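Local atomic coordinates of putative alpha KG dependent 2,4-D dioxygenase (Burkholderia xenovorans, PDB entry 5J92), a protein that probably acts as an iron(II)- and 2-oxoglutarate-dependent dioxygenase of the TauD/TfdA family, and binds iron(II). Residues T149-M154 / L269-R274; R120-A125 / L219-T224. All coordinates share one frame; numbering follows the deposited sequence. Where two conformers were deposited one is given.

Interaction 1: T149-M154 / L269-R274. With FE2 (Fe (II) ion), chain E.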
ATOM      1  N   THR A 149     -14.220  -9.574  -4.409  1.00 15.84           N
ATOM      2  CA  THR A 149     -13.399  -9.962  -3.272  1.00 15.57           C
ATOM      3  C   THR A 149     -12.078 -10.465  -3.841  1.00 15.51           C
ATOM      4  O   THR A 149     -12.073 -11.263  -4.780  1.00 13.28           O
ATOM      5  CB  THR A 149     -14.060 -11.040  -2.407  1.00 14.21           C
ATOM      6  OG1 THR A 149     -15.374 -10.628  -2.041  1.00 19.75           O
ATOM      7  CG2 THR A 149     -13.259 -11.250  -1.115  1.00 14.18           C
ATOM      8  N   GLN A 150     -10.972  -9.950  -3.320  1.00 16.76           N
ATOM      9  CA  GLN A 150      -9.650 -10.296  -3.803  1.00 15.05           C
ATOM     10  C   GLN A 150      -8.913 -11.106  -2.746  1.00 16.18           C
ATOM     11  O   GLN A 150      -9.103 -10.901  -1.542  1.00 14.49           O
ATOM     12  CB  GLN A 150      -8.847  -9.040  -4.169  1.00 15.75           C
ATOM     13  CG  GLN A 150      -9.522  -8.181  -5.224  1.00 17.16           C
ATOM     14  CD  GLN A 150      -8.628  -7.072  -5.770  1.00 21.59           C
ATOM     15  OE1 GLN A 150      -7.758  -6.537  -5.070  1.00 23.13           O
ATOM     16  NE2 GLN A 150      -8.843  -6.723  -7.040  1.00 22.83           N
ATOM     17  N   PHE A 151      -8.078 -12.040  -3.211  1.00 13.71           N
ATOM     18  CA  PHE A 151      -7.391 -12.981  -2.338  1.00 15.30           C
ATOM     19  C   PHE A 151      -5.918 -12.990  -2.697  1.00 16.11           C
ATOM     20  O   PHE A 151      -5.565 -13.143  -3.870  1.00 16.25           O
ATOM     21  CB  PHE A 151      -7.984 -14.395  -2.453  1.00 15.28           C
ATOM     22  CG  PHE A 151      -9.435 -14.466  -2.083  1.00 16.41           C
ATOM     23  CD1 PHE A 151      -9.809 -14.650  -0.759  1.00 15.71           C
ATOM     24  CD2 PHE A 151     -10.428 -14.320  -3.054  1.00 17.45           C
ATOM     25  CE1 PHE A 151     -11.152 -14.707  -0.397  1.00 19.14           C
ATOM     26  CE2 PHE A 151     -11.773 -14.373  -2.708  1.00 20.57           C
ATOM     27  CZ  PHE A 151     -12.135 -14.568  -1.371  1.00 21.43           C
ATOM     28  N   ALA A 152      -5.065 -12.842  -1.689  1.00 14.63           N
ATOM     29  CA  ALA A 152      -3.623 -12.816  -1.878  1.00 14.73           C
ATOM     30  C   ALA A 152      -3.007 -14.055  -1.246  1.00 13.18           C
ATOM     31  O   ALA A 152      -3.228 -14.331  -0.058  1.00 13.40           O
ATOM     32  CB  ALA A 152      -3.019 -11.539  -1.295  1.00 13.10           C
ATOM     33  N   ASP A 153      -2.240 -14.796  -2.041  1.00 11.08           N
ATOM     34  CA  ASP A 153      -1.684 -16.082  -1.611  1.00 11.74           C
ATOM     35  C   ASP A 153      -0.424 -15.856  -0.774  1.00 12.17           C
ATOM     36  O   ASP A 153       0.629 -15.497  -1.313  1.00 14.98           O
ATOM     37  CB  ASP A 153      -1.389 -16.946  -2.832  1.00 12.36           C
ATOM     38  CG  ASP A 153      -1.010 -18.390  -2.464  1.00 15.58           C
ATOM     39  OD1 ASP A 153      -0.589 -18.643  -1.305  1.00 13.28           O
ATOM     40  OD2 ASP A 153      -1.136 -19.263  -3.360  1.00 16.56           O
ATOM     41  N   MET A 154      -0.526 -16.060   0.544  1.00 13.40           N
ATOM     42  CA  MET A 154       0.620 -15.887   1.435  1.00 13.60           C
ATOM     43  C   MET A 154       1.643 -17.022   1.330  1.00 14.32           C
ATOM     44  O   MET A 154       2.782 -16.856   1.797  1.00 11.91           O
ATOM     45  CB  MET A 154       0.152 -15.769   2.891  1.00 11.60           C
ATOM     46  CG  MET A 154      -0.736 -14.556   3.176  1.00 14.15           C
ATOM     47  SD  MET A 154       0.080 -12.994   2.800  1.00 14.57           S
ATOM     48  CE  MET A 154      -0.606 -12.623   1.214  1.00 10.14           C
ATOM     49  N   LEU A 269      -4.071 -16.987   3.498  1.00 15.13           N
ATOM     50  CA  LEU A 269      -4.475 -15.884   2.646  1.00 14.47           C
ATOM     51  C   LEU A 269      -4.587 -14.589   3.422  1.00 14.54           C
ATOM     52  O   LEU A 269      -4.675 -14.569   4.651  1.00 15.11           O
ATOM     53  CB  LEU A 269      -5.842 -16.137   1.990  1.00 17.95           C
ATOM     54  CG  LEU A 269      -5.963 -17.353   1.088  1.00 18.21           C
ATOM     55  CD1 LEU A 269      -7.403 -17.732   0.964  1.00 14.69           C
ATOM     56  CD2 LEU A 269      -5.365 -16.980  -0.279  1.00 15.01           C
ATOM     57  N   MET A 270      -4.599 -13.510   2.653  1.00 14.09           N
ATOM     58  CA  MET A 270      -5.231 -12.261   3.012  1.00 16.84           C
ATOM     59  C   MET A 270      -6.336 -12.049   1.991  1.00 15.87           C
ATOM     60  O   MET A 270      -6.311 -12.627   0.892  1.00 13.73           O
ATOM     61  CB  MET A 270      -4.243 -11.085   2.993  1.00 14.08           C
ATOM     62  CG  MET A 270      -3.381 -10.958   4.253  1.00 14.99           C
ATOM     63  SD  MET A 270      -2.554  -9.368   4.370  1.00 15.00           S
ATOM     64  CE  MET A 270      -1.732  -9.282   2.793  1.00 16.15           C
ATOM     65  N   HIS A 271      -7.323 -11.251   2.364  1.00 14.53           N
ATOM     66  CA  HIS A 271      -8.368 -10.916   1.407  1.00 16.41           C
ATOM     67  C   HIS A 271      -8.828  -9.493   1.677  1.00 17.49           C
ATOM     68  O   HIS A 271      -8.549  -8.914   2.729  1.00 15.46           O
ATOM     69  CB  HIS A 271      -9.547 -11.879   1.497  1.00 16.98           C
ATOM     70  CG  HIS A 271     -10.327 -11.724   2.760  1.00 20.45           C
ATOM     71  ND1 HIS A 271      -9.905 -12.250   3.963  1.00 20.55           N
ATOM     72  CD2 HIS A 271     -11.478 -11.063   3.017  1.00 20.67           C
ATOM     73  CE1 HIS A 271     -10.770 -11.926   4.906  1.00 21.50           C
ATOM     74  NE2 HIS A 271     -11.736 -11.213   4.355  1.00 23.30           N
ATOM     75  N   ARG A 272      -9.561  -8.940   0.719  1.00 15.32           N
ATOM     76  CA  ARG A 272     -10.122  -7.612   0.897  1.00 20.62           C
ATOM     77  C   ARG A 272     -11.309  -7.477  -0.033  1.00 22.63           C
ATOM     78  O   ARG A 272     -11.359  -8.128  -1.078  1.00 18.96           O
ATOM     79  CB  ARG A 272      -9.095  -6.507   0.605  1.00 15.87           C
ATOM     80  CG  ARG A 272      -8.732  -6.381  -0.880  1.00 18.02           C
ATOM     81  CD  ARG A 272      -7.731  -5.253  -1.159  1.00 15.44           C
ATOM     82  NE  ARG A 272      -7.465  -5.141  -2.599  1.00 15.21           N
ATOM     83  CZ  ARG A 272      -6.861  -4.103  -3.173  1.00 21.25           C
ATOM     84  NH1 ARG A 272      -6.455  -3.098  -2.426  1.00 18.49           N
ATOM     85  NH2 ARG A 272      -6.680  -4.063  -4.498  1.00 21.05           N
ATOM     86  N   GLY A 273     -12.252  -6.619   0.356  1.00 17.60           N
ATOM     87  CA  GLY A 273     -13.350  -6.257  -0.516  1.00 18.38           C
ATOM     88  C   GLY A 273     -13.019  -5.011  -1.315  1.00 21.10           C
ATOM     89  O   GLY A 273     -12.210  -4.187  -0.904  1.00 23.51           O
ATOM     90  N   ARG A 274     -13.611  -4.915  -2.488  1.00 19.08           N
ATOM     91  CA  ARG A 274     -13.439  -3.771  -3.364  1.00 19.63           C
ATOM     92  C   ARG A 274     -14.716  -2.954  -3.406  1.00 21.57           C
ATOM     93  O   ARG A 274     -15.808  -3.525  -3.340  1.00 23.63           O
ATOM     94  CB  ARG A 274     -13.069  -4.218  -4.788  1.00 20.45           C
ATOM     95  CG  ARG A 274     -11.764  -5.035  -4.864  1.00 20.09           C
ATOM     96  CD  ARG A 274     -10.542  -4.158  -4.589  1.00 18.43           C
ATOM     97  NE  ARG A 274     -10.428  -3.117  -5.601  1.00 19.36           N
ATOM     98  CZ  ARG A 274     -10.088  -1.861  -5.349  1.00 20.93           C
ATOM     99  NH1 ARG A 274      -9.847  -1.478  -4.104  1.00 22.45           N
ATOM    100  NH2 ARG A 274     -10.022  -0.979  -6.339  1.00 20.55           N
TER
HETATM  101 FE   FE2 E 401     -12.820 -10.279   6.331  0.74 46.21          FE
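Strand 269-273 runs antiparallel to strand 149-153, their axes 4.6 Å apart, in a small sheet of this cupin-type fold. Leu269 lays CD2 against the strand backbone, 3.4 Å from Ala152 O. Met270 makes a hydrogen-bonded pair with Ala152: Ala152 N reaches Met270 O at 2.9 Å (173°), and Met270 N returns to Ala152 O. The bent Met270 chain crosses that of Met154 obliquely, and their CE methyls meet. On the other face His271 points the same way as Phe151, and its CB sits 3.6 Å from Phe151 CD1. Its CG lies between backbone N and carbonyl carbon (chi1 69°), and its ring binds iron through NE2 at 2.4 Å, beside His122 and Asp124. Arg272 pairs with Gln150 through both backbones, then extends alongside it so that NE (2.9 Å) and NH2 (2.8 Å) both donate to Gln150 OE1, the NH2 bond on a lone pair. The bent Arg274 chain crosses Gln150 obliquely, CD against Gln150 CD. Arg272 NH1 and Arg274 NH2 make salt bridges to Glu243 and Glu240 of the second subunit, respectively. Strand 251-254 flanks 149-153 on its other edge, and strands 50-53 and 261-265 pack against Phe151 and Leu269.

Interaction 2: R120-A125 / L219-T224. With FE2 (Fe (II) ion), chain E.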
ATOM      1  N   ARG A 120      -9.174  -3.038   3.347  1.00 16.30           N
ATOM      2  CA  ARG A 120      -7.753  -3.223   3.587  0.63 16.45           C
ATOM      3  C   ARG A 120      -7.443  -4.714   3.702  1.00 13.50           C
ATOM      4  O   ARG A 120      -8.223  -5.478   4.286  1.00 16.29           O
ATOM      5  CB  ARG A 120      -7.333  -2.464   4.858  0.63 20.08           C
ATOM      6  CG  ARG A 120      -7.409  -0.928   4.678  0.63 22.23           C
ATOM      7  CD  ARG A 120      -7.842  -0.177   5.925  0.63 23.83           C
ATOM      8  NE  ARG A 120      -7.822   1.279   5.731  0.63 24.55           N
ATOM      9  CZ  ARG A 120      -8.861   2.012   5.324  0.63 27.68           C
ATOM     10  NH1 ARG A 120     -10.023   1.437   5.051  0.63 29.90           N
ATOM     11  NH2 ARG A 120      -8.748   3.328   5.194  0.63 23.46           N
ATOM     12  N   TRP A 121      -6.310  -5.126   3.131  1.00 13.19           N
ATOM     13  CA  TRP A 121      -5.917  -6.537   3.154  1.00 16.78           C
ATOM     14  C   TRP A 121      -5.810  -7.056   4.584  1.00 16.17           C
ATOM     15  O   TRP A 121      -5.110  -6.472   5.418  1.00 15.17           O
ATOM     16  CB  TRP A 121      -4.566  -6.736   2.468  1.00 16.47           C
ATOM     17  CG  TRP A 121      -4.542  -6.554   0.986  1.00 15.09           C
ATOM     18  CD1 TRP A 121      -4.037  -5.485   0.301  1.00 15.09           C
ATOM     19  CD2 TRP A 121      -5.003  -7.490  -0.004  1.00 13.32           C
ATOM     20  NE1 TRP A 121      -4.165  -5.700  -1.063  1.00 14.78           N
ATOM     21  CE2 TRP A 121      -4.758  -6.921  -1.264  1.00 16.08           C
ATOM     22  CE3 TRP A 121      -5.602  -8.758   0.063  1.00 13.43           C
ATOM     23  CZ2 TRP A 121      -5.088  -7.571  -2.457  1.00 11.98           C
ATOM     24  CZ3 TRP A 121      -5.929  -9.410  -1.133  1.00 13.52           C
ATOM     25  CH2 TRP A 121      -5.667  -8.809  -2.365  1.00 12.17           C
ATOM     26  N   HIS A 122      -6.484  -8.169   4.872  1.00 14.69           N
ATOM     27  CA  HIS A 122      -6.436  -8.712   6.226  1.00 16.40           C
ATOM     28  C   HIS A 122      -6.716 -10.214   6.189  1.00 14.92           C
ATOM     29  O   HIS A 122      -7.150 -10.763   5.176  1.00 14.64           O
ATOM     30  CB  HIS A 122      -7.434  -7.972   7.125  1.00 14.08           C
ATOM     31  CG  HIS A 122      -8.848  -8.137   6.687  1.00 17.43           C
ATOM     32  ND1 HIS A 122      -9.344  -7.535   5.548  1.00 20.24           N
ATOM     33  CD2 HIS A 122      -9.867  -8.863   7.208  1.00 20.20           C
ATOM     34  CE1 HIS A 122     -10.611  -7.874   5.388  1.00 17.72           C
ATOM     35  NE2 HIS A 122     -10.954  -8.676   6.381  1.00 21.90           N
ATOM     36  N   SER A 123      -6.427 -10.879   7.305  1.00 15.83           N
ATOM     37  CA  SER A 123      -6.799 -12.271   7.545  1.00 15.94           C
ATOM     38  C   SER A 123      -7.754 -12.304   8.736  1.00 15.21           C
ATOM     39  O   SER A 123      -7.465 -11.698   9.774  1.00 17.69           O
ATOM     40  CB  SER A 123      -5.567 -13.140   7.821  1.00 17.97           C
ATOM     41  OG  SER A 123      -5.927 -14.509   7.986  1.00 19.08           O
ATOM     42  N   ASP A 124      -8.897 -12.977   8.574  1.00 15.19           N
ATOM     43  CA  ASP A 124     -10.003 -12.857   9.529  1.00 16.03           C
ATOM     44  C   ASP A 124      -9.600 -13.224  10.951  1.00 17.26           C
ATOM     45  O   ASP A 124      -9.060 -14.306  11.198  1.00 20.06           O
ATOM     46  CB  ASP A 124     -11.179 -13.726   9.094  1.00 22.67           C
ATOM     47  CG  ASP A 124     -11.942 -13.101   7.950  1.00 29.77           C
ATOM     48  OD1 ASP A 124     -11.579 -11.950   7.631  1.00 32.44           O
ATOM     49  OD2 ASP A 124     -12.872 -13.737   7.391  1.00 26.47           O
ATOM     50  N   ALA A 125      -9.923 -12.329  11.891  1.00 16.41           N
ATOM     51  CA  ALA A 125      -9.735 -12.544  13.328  1.00 18.37           C
ATOM     52  C   ALA A 125      -8.287 -12.862  13.702  1.00 18.21           C
ATOM     53  O   ALA A 125      -8.029 -13.464  14.763  1.00 18.56           O
ATOM     54  CB  ALA A 125     -10.674 -13.637  13.861  1.00 17.69           C
ATOM     55  N   LEU A 219       0.455 -12.305   7.224  1.00 10.06           N
ATOM     56  CA  LEU A 219       0.248 -10.876   7.061  1.00 14.44           C
ATOM     57  C   LEU A 219      -1.211 -10.525   7.329  1.00 15.50           C
ATOM     58  O   LEU A 219      -2.110 -11.346   7.136  1.00 15.05           O
ATOM     59  CB  LEU A 219       0.644 -10.423   5.653  1.00 13.56           C
ATOM     60  CG  LEU A 219       2.101 -10.727   5.251  1.00 15.30           C
ATOM     61  CD1 LEU A 219       2.413 -10.136   3.880  1.00 13.02           C
ATOM     62  CD2 LEU A 219       3.073 -10.208   6.301  1.00 14.66           C
ATOM     63  N   SER A 220      -1.434  -9.299   7.795  1.00 12.74           N
ATOM     64  CA  SER A 220      -2.786  -8.812   8.019  1.00 13.43           C
ATOM     65  C   SER A 220      -2.694  -7.344   8.374  1.00 13.94           C
ATOM     66  O   SER A 220      -1.738  -6.918   9.027  1.00 15.76           O
ATOM     67  CB  SER A 220      -3.488  -9.587   9.154  1.00 14.45           C
ATOM     68  OG  SER A 220      -4.837  -9.196   9.273  1.00 14.54           O
ATOM     69  N   SER A 221      -3.714  -6.580   7.980  1.00 15.64           N
ATOM     70  CA  SER A 221      -3.775  -5.201   8.447  1.00 15.50           C
ATOM     71  C   SER A 221      -3.770  -5.128   9.971  1.00 16.66           C
ATOM     72  O   SER A 221      -3.462  -4.070  10.528  1.00 16.23           O
ATOM     73  CB  SER A 221      -5.026  -4.511   7.909  1.00 15.87           C
ATOM     74  OG  SER A 221      -6.181  -5.103   8.485  1.00 18.62           O
ATOM     75  N   HIS A 222      -4.146  -6.219  10.653  1.00 13.92           N
ATOM     76  CA  HIS A 222      -4.163  -6.244  12.109  1.00 14.33           C
ATOM     77  C   HIS A 222      -2.769  -6.292  12.714  1.00 15.09           C
ATOM     78  O   HIS A 222      -2.615  -5.929  13.880  1.00 15.54           O
ATOM     79  CB  HIS A 222      -4.984  -7.440  12.605  1.00 16.62           C
ATOM     80  CG  HIS A 222      -6.345  -7.529  11.984  1.00 19.36           C
ATOM     81  ND1 HIS A 222      -6.816  -8.671  11.378  1.00 20.25           N
ATOM     82  CD2 HIS A 222      -7.339  -6.612  11.883  1.00 19.92           C
ATOM     83  CE1 HIS A 222      -8.041  -8.459  10.928  1.00 19.27           C
ATOM     84  NE2 HIS A 222      -8.380  -7.215  11.215  1.00 20.90           N
ATOM     85  N   ALA A 223      -1.773  -6.755  11.960  1.00 13.50           N
ATOM     86  CA  ALA A 223      -0.404  -6.851  12.437  1.00 19.18           C
ATOM     87  C   ALA A 223       0.234  -5.467  12.453  1.00 20.14           C
ATOM     88  O   ALA A 223       0.202  -4.753  11.450  1.00 19.68           O
ATOM     89  CB  ALA A 223       0.414  -7.796  11.544  1.00 18.58           C
ATOM     90  N   THR A 224       0.809  -5.083  13.590  1.00 17.52           N
ATOM     91  CA  THR A 224       1.380  -3.748  13.695  1.00 17.39           C
ATOM     92  C   THR A 224       2.900  -3.735  13.591  1.00 14.26           C
ATOM     93  O   THR A 224       3.450  -2.893  12.877  1.00 15.38           O
ATOM     94  CB  THR A 224       0.938  -3.075  14.996  1.00 17.77           C
ATOM     95  OG1 THR A 224       1.351  -3.869  16.111  1.00 19.57           O
ATOM     96  CG2 THR A 224      -0.571  -2.941  15.012  1.00 21.72           C
TER
HETATM   97 FE   FE2 E 401     -12.820 -10.279   6.331  0.74 46.21          FE
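Ser220 OG is the best-held polar atom, gripped by two backbone N-H groups and by one hydroxyl from outside the two segments. Ser123 N donates to Ser220 OG at 3.0 Å, nearly straight at 171°; His222 N adds a weak bond from within the turn, and Ser126 OG is the third partner. The acceptor sits where a type I beta turn, Ser220 to Ala223, meets the loop carrying the His-X-Asp part of the facial triad of two histidines and one carboxylate, the iron site of this cupin-type family. Ser220 OG is anti to its own backbone N, which brings it beside the chain at His122 and Ser123.

One residue on, Ser221 N donates to Trp121 O at 2.9 Å, bent to 134° but in the carbonyl plane. The turn thus holds the loop by its backbone on both sides of His122. Ser221 OG comes up against His122 CB. The His222 side chain runs beside that of His122, its CE1 3.9 Å from His122 CB, the two rings oblique to each other, and Ser123 O lies at the edge of the His222 ring. His222 ND1 hydrogen-bonds Ser126 OG, and Tyr127 meets the ring edge-to-face.

The His122 ring is fixed through ND1. CG occupies the crowded position between backbone N and carbonyl carbon (chi1 63°), and ND1 donates to Arg120 O, nearly along the C=O axis. That bond places the proton on ND1 and leaves NE2 to the metal, and it probably makes the ring a better ligand. Asp124 points away from the turn; its OD2 bonds Ser135 OG, which would help to orient the carboxylate. Iron is bound by His122 NE2 and Asp124 OD1, each at 2.5 Å.

How the interactions relate
Interactions 1 and 2 share one iron: His271 from 269-274 completes the triad begun by His122 and Asp124 of 120-125, and His271 CE1 comes within 2.8 Å of Asp124 OD1. Their centres lie about 10 Å apart. Their segments alternate along the chain, and nearly 150 residues separate Asp124 from His271. The backbones also meet directly, His271 N lying 2.9 Å from His122 O in a probable hydrogen bond that ties the two ligand-bearing segments together. Away from the metal, Met270 CG packs 3.2 Å from Leu219 O. Trp121 CZ2 lies 3.4 Å from Arg272 NE, bringing the loop against the arginine that holds Gln150.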